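Local coordinates for glycerol Dehydrogenase (Unidentified, PDB 5XN8), which probably catalyses the NAD-dependent oxidation of glycerol to dihydroxyacetone, as a metal-dependent member of the iron-containing alcohol dehydrogenase family, at residues Gln6-Tyr11 and Pro144-Met149; Pro123-Ser128 and Ile243-Ser248; Ser174-Ala179 and Leu202-Tyr207. All coordinates share one frame; numbering follows the deposited sequence.

How the contacts relate
Contact 1 pairs the start of the outermost strand of the sheet within this chain with the loop that enters the next strand, contact 2 joins the loop before strand 127-131 to helix 228-247, and contact 3 packs two helices of the helical part. Contacts 1 and 2, with centres about 9 Å apart, meet at Asn-146, whose ND2 lies 2.6 Å from Thr-124 O and 2.9 Å from Glu-246 OE1, both probable hydrogen bonds. Contacts 2 and 3, about 13 Å between centres, meet where Gly-244 CA packs 3.6 Å from Thr-175 CG2. The zinc ion, held by Asp-171, His-254 and His-271, lies about 6 Å from the Phe-245 side chain and about 7 Å from that of Thr-175.

Contact 1: Gln6-Tyr11 and Pro144-Met149; sequences QSPGKY and PKNPDM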
loop_
_atom_site.group_PDB
_atom_site.type_symbol
_atom_site.label_atom_id
_atom_site.label_comp_id
_atom_site.label_asym_id
_atom_site.label_seq_id
_atom_site.Cartn_x
_atom_site.Cartn_y
_atom_site.Cartn_z
ATOM N N GLN A 6 -28.432 23.939 10.588
ATOM C CA GLN A 6 -28.944 25.222 10.099
ATOM C C GLN A 6 -27.911 25.929 9.245
ATOM O O GLN A 6 -26.726 25.599 9.271
ATOM C CB GLN A 6 -29.493 26.109 11.230
ATOM C CG GLN A 6 -28.534 26.493 12.352
ATOM C CD GLN A 6 -29.240 27.294 13.438
ATOM O OE1 GLN A 6 -30.094 26.768 14.176
ATOM N NE2 GLN A 6 -28.920 28.581 13.522
ATOM N N SER A 7 -28.387 26.870 8.441
ATOM C CA SER A 7 -27.556 27.544 7.459
ATOM C C SER A 7 -28.117 28.924 7.138
ATOM O O SER A 7 -29.324 29.147 7.287
ATOM C CB SER A 7 -27.487 26.697 6.178
ATOM O OG SER A 7 -26.543 27.209 5.241
ATOM N N PRO A 8 -27.248 29.866 6.719
ATOM C CA PRO A 8 -27.782 31.071 6.085
ATOM C C PRO A 8 -28.422 30.709 4.747
ATOM O O PRO A 8 -27.927 29.811 4.065
ATOM C CB PRO A 8 -26.527 31.925 5.856
ATOM C CG PRO A 8 -25.422 30.936 5.766
ATOM C CD PRO A 8 -25.778 29.907 6.794
ATOM N N GLY A 9 -29.506 31.391 4.394
ATOM C CA GLY A 9 -30.235 31.154 3.137
ATOM C C GLY A 9 -29.356 31.080 1.897
ATOM O O GLY A 9 -29.508 30.163 1.095
ATOM N N LYS A 10 -28.442 32.045 1.750
ATOM C CA LYS A 10 -27.514 32.098 0.613
ATOM C C LYS A 10 -26.141 32.591 1.056
ATOM O O LYS A 10 -26.037 33.498 1.879
ATOM C CB LYS A 10 -28.043 33.023 -0.490
ATOM C CG LYS A 10 -29.213 32.463 -1.277
ATOM C CD LYS A 10 -29.411 33.169 -2.603
ATOM C CE LYS A 10 -30.787 32.873 -3.172
ATOM N NZ LYS A 10 -31.889 33.555 -2.427
ATOM N N TYR A 11 -25.093 31.989 0.493
ATOM C CA TYR A 11 -23.715 32.383 0.756
ATOM C C TYR A 11 -23.051 32.670 -0.590
ATOM O O TYR A 11 -23.003 31.798 -1.439
ATOM C CB TYR A 11 -23.000 31.290 1.546
ATOM C CG TYR A 11 -21.507 31.475 1.655
ATOM C CD1 TYR A 11 -20.943 32.210 2.697
ATOM C CD2 TYR A 11 -20.649 30.902 0.719
ATOM C CE1 TYR A 11 -19.580 32.363 2.797
ATOM C CE2 TYR A 11 -19.282 31.080 0.800
ATOM C CZ TYR A 11 -18.755 31.806 1.853
ATOM O OH TYR A 11 -17.389 31.977 1.945
ATOM N N PRO A 144 -33.171 32.653 16.348
ATOM C CA PRO A 144 -33.786 31.541 15.621
ATOM C C PRO A 144 -33.306 31.405 14.174
ATOM O O PRO A 144 -33.293 30.287 13.643
ATOM C CB PRO A 144 -35.283 31.894 15.626
ATOM C CG PRO A 144 -35.458 32.875 16.733
ATOM C CD PRO A 144 -34.177 33.643 16.784
ATOM N N LYS A 145 -32.918 32.526 13.561
ATOM C CA LYS A 145 -32.619 32.590 12.135
ATOM C C LYS A 145 -31.166 32.995 11.866
ATOM O O LYS A 145 -30.631 33.861 12.549
ATOM C CB LYS A 145 -33.574 33.583 11.464
ATOM C CG LYS A 145 -33.737 33.350 9.968
ATOM C CD LYS A 145 -34.617 34.394 9.316
ATOM C CE LYS A 145 -36.067 34.202 9.726
ATOM N NZ LYS A 145 -37.025 34.826 8.756
ATOM N N ASN A 146 -30.539 32.358 10.876
ATOM C CA ASN A 146 -29.223 32.782 10.381
ATOM C C ASN A 146 -29.399 33.987 9.457
ATOM O O ASN A 146 -30.511 34.257 9.003
ATOM C CB ASN A 146 -28.534 31.660 9.603
ATOM C CG ASN A 146 -28.088 30.522 10.488
ATOM O OD1 ASN A 146 -28.909 29.785 11.037
ATOM N ND2 ASN A 146 -26.775 30.358 10.617
ATOM N N PRO A 147 -28.309 34.729 9.177
ATOM C CA PRO A 147 -28.399 35.776 8.153
ATOM C C PRO A 147 -28.981 35.244 6.847
ATOM O O PRO A 147 -28.693 34.114 6.454
ATOM C CB PRO A 147 -26.946 36.183 7.945
ATOM C CG PRO A 147 -26.306 35.923 9.257
ATOM C CD PRO A 147 -26.986 34.716 9.826
ATOM N N ASP A 148 -29.796 36.057 6.191
ATOM C CA ASP A 148 -30.423 35.659 4.941
ATOM C C ASP A 148 -29.408 35.607 3.800
ATOM O O ASP A 148 -29.533 34.765 2.910
ATOM C CB ASP A 148 -31.616 36.567 4.619
ATOM C CG ASP A 148 -32.679 36.535 5.718
ATOM O OD1 ASP A 148 -32.429 37.141 6.794
ATOM O OD2 ASP A 148 -33.744 35.888 5.506
ATOM N N MET A 149 -28.393 36.477 3.848
ATOM C CA MET A 149 -27.285 36.441 2.890
ATOM C C MET A 149 -25.944 36.694 3.566
ATOM O O MET A 149 -25.860 37.481 4.517
ATOM C CB MET A 149 -27.481 37.488 1.803
ATOM C CG MET A 149 -28.552 37.149 0.787
ATOM S SD MET A 149 -28.686 38.462 -0.453
ATOM C CE MET A 149 -27.191 38.176 -1.382
#
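Gln-6 and Asn-146 meet amide to amide, their planes turned 68° apart: Gln-6 NE2 lies 2.8 Å from Asn-146 OD1, a weak hydrogen bond because the N-H is poorly aimed (117°). Gln-6 reaches it with CG between its backbone N and carbonyl carbon (chi1 59°) and an extended chain beyond; its OE1 is hydrogen-bonded to Lys-10 NZ of the second subunit. Asn-146 suits the place because its short amide uses both ends: OD1 takes the Gln-6 contact, while ND2 donates to Thr-124 O and Glu-246 OE1. Its CB packs 3.5 Å from Ser-7 O. Pro-8 sets its CB tightly, 3.1 Å from Pro-147 O. Gly-9, with no side chain, lets its CA approach to 3.7 Å from Asp-148 O. That same carbonyl accepts from Lys-10 N at 3.2 Å, and Met-149 CA lies 3.4 Å from Lys-10 O in a CA-H...O contact within their parallel bridge. Lys-10 NZ leaves the contact for Pro-144 O of the second subunit. Strands 10-14 and 149-153 run on side by side; backbone hydrogen bonds join Met-149 to Val-111 and Val-113 of strand 111-115, Ser-7 and Tyr-11 lean on helix 228-247, and the second subunit's strand continues the sheet.

Contact 2: Pro123-Ser128 and Ile243-Ser248; sequences PTSALS and IGFESS
The backbone leading into strand 127-131 passes the C-terminal part of helix 228-247, with Ser-125 CA and Glu-246 CA 6.7 Å apart, the closest such pair of the two segments. Glu-246 carries the contact. Its CG stands anti to the backbone N (chi1 -172°) and the chain stays extended beyond, which carries the carboxylate out from the helix to the opposing backbone. There OE2 accepts Ala-126 N at 2.8 Å through its syn lone pair, in a nearly straight bond (168°), and Ala-126 CB rests 3.6 Å from the same oxygen. The other oxygen, OE1, accepts a hydrogen bond from a water at 3.1 Å; the same water is hydrogen-bonded to Thr-124 OG1 (2.6 Å), bridging the segments. Together with the amide of Asn-146 from contact 1, these partners supply a buried carboxylate, which would help to stabilise its negative charge. In this dehydrogenase fold, the contact joins the nucleotide-binding part to the helical part: Ser-125 and Leu-127 probably bind NAD(+), as in a close relative. Ser-125 turns OG back to Ala-122 O, leaving CB 3.6 Å from Phe-245 CZ, at an oblique approach to the ring. The flat Phe-245 also packs against Asp-121, a probable glycerol-binding residue. Glu-246 CB lies over the centre of one face of that ring.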
loop_
_atom_site.group_PDB
_atom_site.type_symbol
_atom_site.label_atom_id
_atom_site.label_comp_id
_atom_site.label_asym_id
_atom_site.label_seq_id
_atom_site.Cartn_x
_atom_site.Cartn_y
_atom_site.Cartn_z
ATOM N N PRO A 123 -19.654 35.168 10.857
ATOM C CA PRO A 123 -20.588 35.747 9.873
ATOM C C PRO A 123 -21.829 34.915 9.493
ATOM O O PRO A 123 -22.900 35.495 9.329
ATOM C CB PRO A 123 -19.702 35.966 8.645
ATOM C CG PRO A 123 -18.355 36.244 9.211
ATOM C CD PRO A 123 -18.249 35.409 10.460
ATOM N N THR A 124 -21.688 33.591 9.372
ATOM C CA THR A 124 -22.810 32.711 9.010
ATOM C C THR A 124 -23.721 32.348 10.189
ATOM O O THR A 124 -24.862 31.917 9.974
ATOM C CB THR A 124 -22.322 31.370 8.387
ATOM O OG1 THR A 124 -21.597 30.614 9.364
ATOM C CG2 THR A 124 -21.423 31.611 7.183
ATOM N N SER A 125 -23.227 32.493 11.418
ATOM C CA SER A 125 -23.964 32.048 12.605
ATOM C C SER A 125 -25.164 32.928 12.947
ATOM O O SER A 125 -25.223 34.111 12.580
ATOM C CB SER A 125 -23.034 31.968 13.822
ATOM O OG SER A 125 -22.553 33.249 14.202
ATOM N N ALA A 126 -26.109 32.325 13.664
ATOM C CA ALA A 126 -27.258 33.020 14.237
ATOM C C ALA A 126 -26.875 33.470 15.644
ATOM O O ALA A 126 -27.515 33.101 16.628
ATOM C CB ALA A 126 -28.470 32.098 14.277
ATOM N N LEU A 127 -25.832 34.290 15.720
ATOM C CA LEU A 127 -25.189 34.649 16.968
ATOM C C LEU A 127 -24.676 36.082 16.887
ATOM O O LEU A 127 -24.158 36.516 15.851
ATOM C CB LEU A 127 -24.025 33.694 17.238
ATOM C CG LEU A 127 -23.114 33.890 18.473
ATOM C CD1 LEU A 127 -22.464 32.602 18.954
ATOM C CD2 LEU A 127 -22.008 34.916 18.174
ATOM N N SER A 128 -24.831 36.800 17.996
ATOM C CA SER A 128 -24.214 38.104 18.180
ATOM C C SER A 128 -23.511 38.123 19.530
ATOM O O SER A 128 -24.051 37.625 20.524
ATOM C CB SER A 128 -25.262 39.216 18.116
ATOM O OG SER A 128 -25.717 39.415 16.787
ATOM N N ILE A 243 -20.739 26.507 9.602
ATOM C CA ILE A 243 -21.691 25.379 9.698
ATOM C C ILE A 243 -21.130 24.362 10.689
ATOM O O ILE A 243 -21.866 23.804 11.495
ATOM C CB ILE A 243 -21.941 24.685 8.327
ATOM C CG1 ILE A 243 -22.560 25.633 7.290
ATOM C CG2 ILE A 243 -22.820 23.446 8.488
ATOM C CD1 ILE A 243 -23.917 26.190 7.637
ATOM N N GLY A 244 -19.820 24.135 10.623
ATOM C CA GLY A 244 -19.124 23.230 11.529
ATOM C C GLY A 244 -19.319 23.482 13.010
ATOM O O GLY A 244 -19.634 22.557 13.740
ATOM N N PHE A 245 -19.156 24.720 13.472
ATOM C CA PHE A 245 -19.247 24.994 14.919
ATOM C C PHE A 245 -20.701 25.056 15.409
ATOM O O PHE A 245 -21.016 24.550 16.494
ATOM C CB PHE A 245 -18.413 26.235 15.321
ATOM C CG PHE A 245 -19.188 27.535 15.389
ATOM C CD1 PHE A 245 -19.923 27.864 16.520
ATOM C CD2 PHE A 245 -19.147 28.444 14.336
ATOM C CE1 PHE A 245 -20.626 29.061 16.592
ATOM C CE2 PHE A 245 -19.850 29.637 14.397
ATOM C CZ PHE A 245 -20.592 29.952 15.526
ATOM N N GLU A 246 -21.576 25.664 14.608
ATOM C CA GLU A 246 -22.956 25.913 15.021
ATOM C C GLU A 246 -23.826 24.661 14.991
ATOM O O GLU A 246 -24.668 24.478 15.877
ATOM C CB GLU A 246 -23.586 27.002 14.146
ATOM C CG GLU A 246 -24.953 27.471 14.627
ATOM C CD GLU A 246 -25.484 28.631 13.817
ATOM O OE1 GLU A 246 -25.616 28.490 12.576
ATOM O OE2 GLU A 246 -25.770 29.690 14.425
ATOM N N SER A 247 -23.637 23.824 13.965
ATOM C CA SER A 247 -24.455 22.627 13.749
ATOM C C SER A 247 -23.759 21.292 14.059
ATOM O O SER A 247 -24.417 20.244 14.052
ATOM C CB SER A 247 -24.977 22.613 12.308
ATOM O OG SER A 247 -25.843 23.714 12.079
ATOM N N SER A 248 -22.452 21.307 14.319
ATOM C CA SER A 248 -21.750 20.104 14.795
ATOM C C SER A 248 -21.355 20.259 16.268
ATOM O O SER A 248 -21.624 19.364 17.064
ATOM C CB SER A 248 -20.547 19.782 13.902
ATOM O OG SER A 248 -20.451 18.389 13.642
HETATM O O HOH W 1 -23.261 29.128 10.639
#

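Contact 3: Ser174-Ala179 and Leu202-Tyr207; sequences STWFEA and LARLCY
Two helices of the helical part of this dehydrogenase, 162-185 and 197-223, pack here, their local axes 7.6 Å apart and their N-to-C directions at 144°, roughly antiparallel. Alanines make the close approach possible: Ala-179 CB meets Ala-203 CB at 3.6 Å, and Thr-175 CG2 adds its methyl to Ala-203 CB. Trp-176 spans the interface, its CG anti to the backbone N (chi1 165°), which carries the indole against the Arg-204 side chain. Arg-204 bends at chi2 and passes across one indole face, its CD 3.5 Å from the centroid of the six-membered ring in a CH-pi contact. The guanidinium follows off-centre: Arg-204 CZ is 4.5 Å from the centroid of the five-membered ring, a cation-pi interaction in which the group is steeply tilted to the ring. Tyr-207 completes an aromatic cluster. Its ring lies nearly parallel to the indole but is slid aside, whereas Phe-177 turns its edge to the Tyr-207 face, with centroids 5.0 Å apart and planes at 75°. Phe-177 and Tyr-207 also touch Val-296 of helix 290-303. Without a hydrogen bond between the segments, cohesion comes from apolar and aromatic contacts and the off-centre cation-pi contact of Arg-204; the charge of Arg-204 is met by a salt bridge to Asp-208, which probably steadies the guanidinium beside the electron-rich indole.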
loop_
_atom_site.group_PDB
_atom_site.type_symbol
_atom_site.label_atom_id
_atom_site.label_comp_id
_atom_site.label_asym_id
_atom_site.label_seq_id
_atom_site.Cartn_x
_atom_site.Cartn_y
_atom_site.Cartn_z
ATOM N N SER A 174 -9.757 24.700 14.668
ATOM C CA SER A 174 -10.451 24.083 15.802
ATOM C C SER A 174 -11.739 23.346 15.459
ATOM O O SER A 174 -12.258 22.611 16.293
ATOM C CB SER A 174 -10.847 25.161 16.798
ATOM O OG SER A 174 -11.953 25.899 16.295
ATOM N N THR A 175 -12.288 23.576 14.274
ATOM C CA THR A 175 -13.668 23.171 13.986
ATOM C C THR A 175 -13.834 21.671 13.931
ATOM O O THR A 175 -14.736 21.134 14.577
ATOM C CB THR A 175 -14.168 23.830 12.686
ATOM O OG1 THR A 175 -14.058 25.246 12.825
ATOM C CG2 THR A 175 -15.608 23.475 12.410
ATOM N N TRP A 176 -12.968 21.000 13.179
ATOM C CA TRP A 176 -12.980 19.517 13.101
ATOM C C TRP A 176 -12.814 18.847 14.463
ATOM O O TRP A 176 -13.494 17.862 14.751
ATOM C CB TRP A 176 -11.886 19.013 12.156
ATOM C CG TRP A 176 -11.612 17.548 12.289
ATOM C CD1 TRP A 176 -10.443 16.980 12.653
ATOM C CD2 TRP A 176 -12.541 16.474 12.095
ATOM N NE1 TRP A 176 -10.570 15.616 12.686
ATOM C CE2 TRP A 176 -11.851 15.277 12.355
ATOM C CE3 TRP A 176 -13.895 16.410 11.730
ATOM C CZ2 TRP A 176 -12.459 14.021 12.258
ATOM C CZ3 TRP A 176 -14.502 15.161 11.631
ATOM C CH2 TRP A 176 -13.783 13.980 11.893
ATOM N N PHE A 177 -11.912 19.366 15.293
ATOM C CA PHE A 177 -11.579 18.688 16.543
ATOM C C PHE A 177 -12.674 18.809 17.597
ATOM O O PHE A 177 -12.941 17.847 18.337
ATOM C CB PHE A 177 -10.252 19.193 17.088
ATOM C CG PHE A 177 -9.096 18.862 16.199
ATOM C CD1 PHE A 177 -8.585 17.571 16.167
ATOM C CD2 PHE A 177 -8.565 19.813 15.351
ATOM C CE1 PHE A 177 -7.536 17.254 15.327
ATOM C CE2 PHE A 177 -7.517 19.489 14.499
ATOM C CZ PHE A 177 -6.989 18.207 14.494
ATOM N N GLU A 178 -13.309 19.979 17.645
ATOM C CA GLU A 178 -14.445 20.227 18.530
ATOM C C GLU A 178 -15.738 19.613 18.008
ATOM O O GLU A 178 -16.576 19.133 18.791
ATOM C CB GLU A 178 -14.648 21.732 18.711
ATOM C CG GLU A 178 -13.471 22.434 19.382
ATOM C CD GLU A 178 -13.721 23.909 19.577
ATOM O OE1 GLU A 178 -13.641 24.672 18.604
ATOM O OE2 GLU A 178 -13.973 24.309 20.719
ATOM N N ALA A 179 -15.936 19.663 16.693
ATOM C CA ALA A 179 -17.095 19.012 16.074
ATOM C C ALA A 179 -17.030 17.524 16.369
ATOM O O ALA A 179 -17.967 16.967 16.942
ATOM C CB ALA A 179 -17.112 19.259 14.581
ATOM N N LEU A 202 -18.397 18.659 6.680
ATOM C CA LEU A 202 -17.917 20.018 6.371
ATOM C C LEU A 202 -16.904 20.510 7.399
ATOM O O LEU A 202 -15.960 21.222 7.053
ATOM C CB LEU A 202 -19.083 21.006 6.272
ATOM C CG LEU A 202 -20.028 20.877 5.078
ATOM C CD1 LEU A 202 -21.228 21.786 5.298
ATOM C CD2 LEU A 202 -19.373 21.191 3.745
ATOM N N ALA A 203 -17.098 20.118 8.654
ATOM C CA ALA A 203 -16.085 20.299 9.700
ATOM C C ALA A 203 -14.744 19.676 9.323
ATOM O O ALA A 203 -13.703 20.299 9.519
ATOM C CB ALA A 203 -16.570 19.719 11.018
ATOM N N ARG A 204 -14.773 18.459 8.781
ATOM C CA ARG A 204 -13.569 17.740 8.362
ATOM C C ARG A 204 -12.962 18.352 7.115
ATOM O O ARG A 204 -11.744 18.477 7.014
ATOM C CB ARG A 204 -13.874 16.247 8.107
ATOM C CG ARG A 204 -12.678 15.391 7.684
ATOM C CD ARG A 204 -11.689 15.138 8.826
ATOM N NE ARG A 204 -10.312 14.968 8.337
ATOM C CZ ARG A 204 -9.333 14.305 8.950
ATOM N NH1 ARG A 204 -9.516 13.702 10.126
ATOM N NH2 ARG A 204 -8.138 14.231 8.374
ATOM N N LEU A 205 -13.810 18.715 6.159
ATOM C CA LEU A 205 -13.352 19.398 4.954
ATOM C C LEU A 205 -12.647 20.710 5.284
ATOM O O LEU A 205 -11.655 21.063 4.650
ATOM C CB LEU A 205 -14.525 19.662 4.006
ATOM C CG LEU A 205 -14.158 20.280 2.655
ATOM C CD1 LEU A 205 -13.328 19.317 1.820
ATOM C CD2 LEU A 205 -15.415 20.705 1.923
ATOM N N CYS A 206 -13.173 21.443 6.253
ATOM C CA CYS A 206 -12.509 22.651 6.763
ATOM C C CYS A 206 -11.038 22.379 7.088
ATOM O O CYS A 206 -10.138 23.071 6.588
ATOM C CB CYS A 206 -13.236 23.145 8.011
ATOM S SG CYS A 206 -12.627 24.684 8.674
ATOM N N TYR A 207 -10.812 21.338 7.891
ATOM C CA TYR A 207 -9.485 20.946 8.353
ATOM C C TYR A 207 -8.568 20.498 7.218
ATOM O O TYR A 207 -7.419 20.941 7.156
ATOM C CB TYR A 207 -9.615 19.838 9.419
ATOM C CG TYR A 207 -8.311 19.266 9.935
ATOM C CD1 TYR A 207 -7.400 20.062 10.630
ATOM C CD2 TYR A 207 -7.996 17.930 9.735
ATOM C CE1 TYR A 207 -6.211 19.540 11.107
ATOM C CE2 TYR A 207 -6.813 17.392 10.207
ATOM C CZ TYR A 207 -5.914 18.207 10.885
ATOM O OH TYR A 207 -4.720 17.692 11.347
#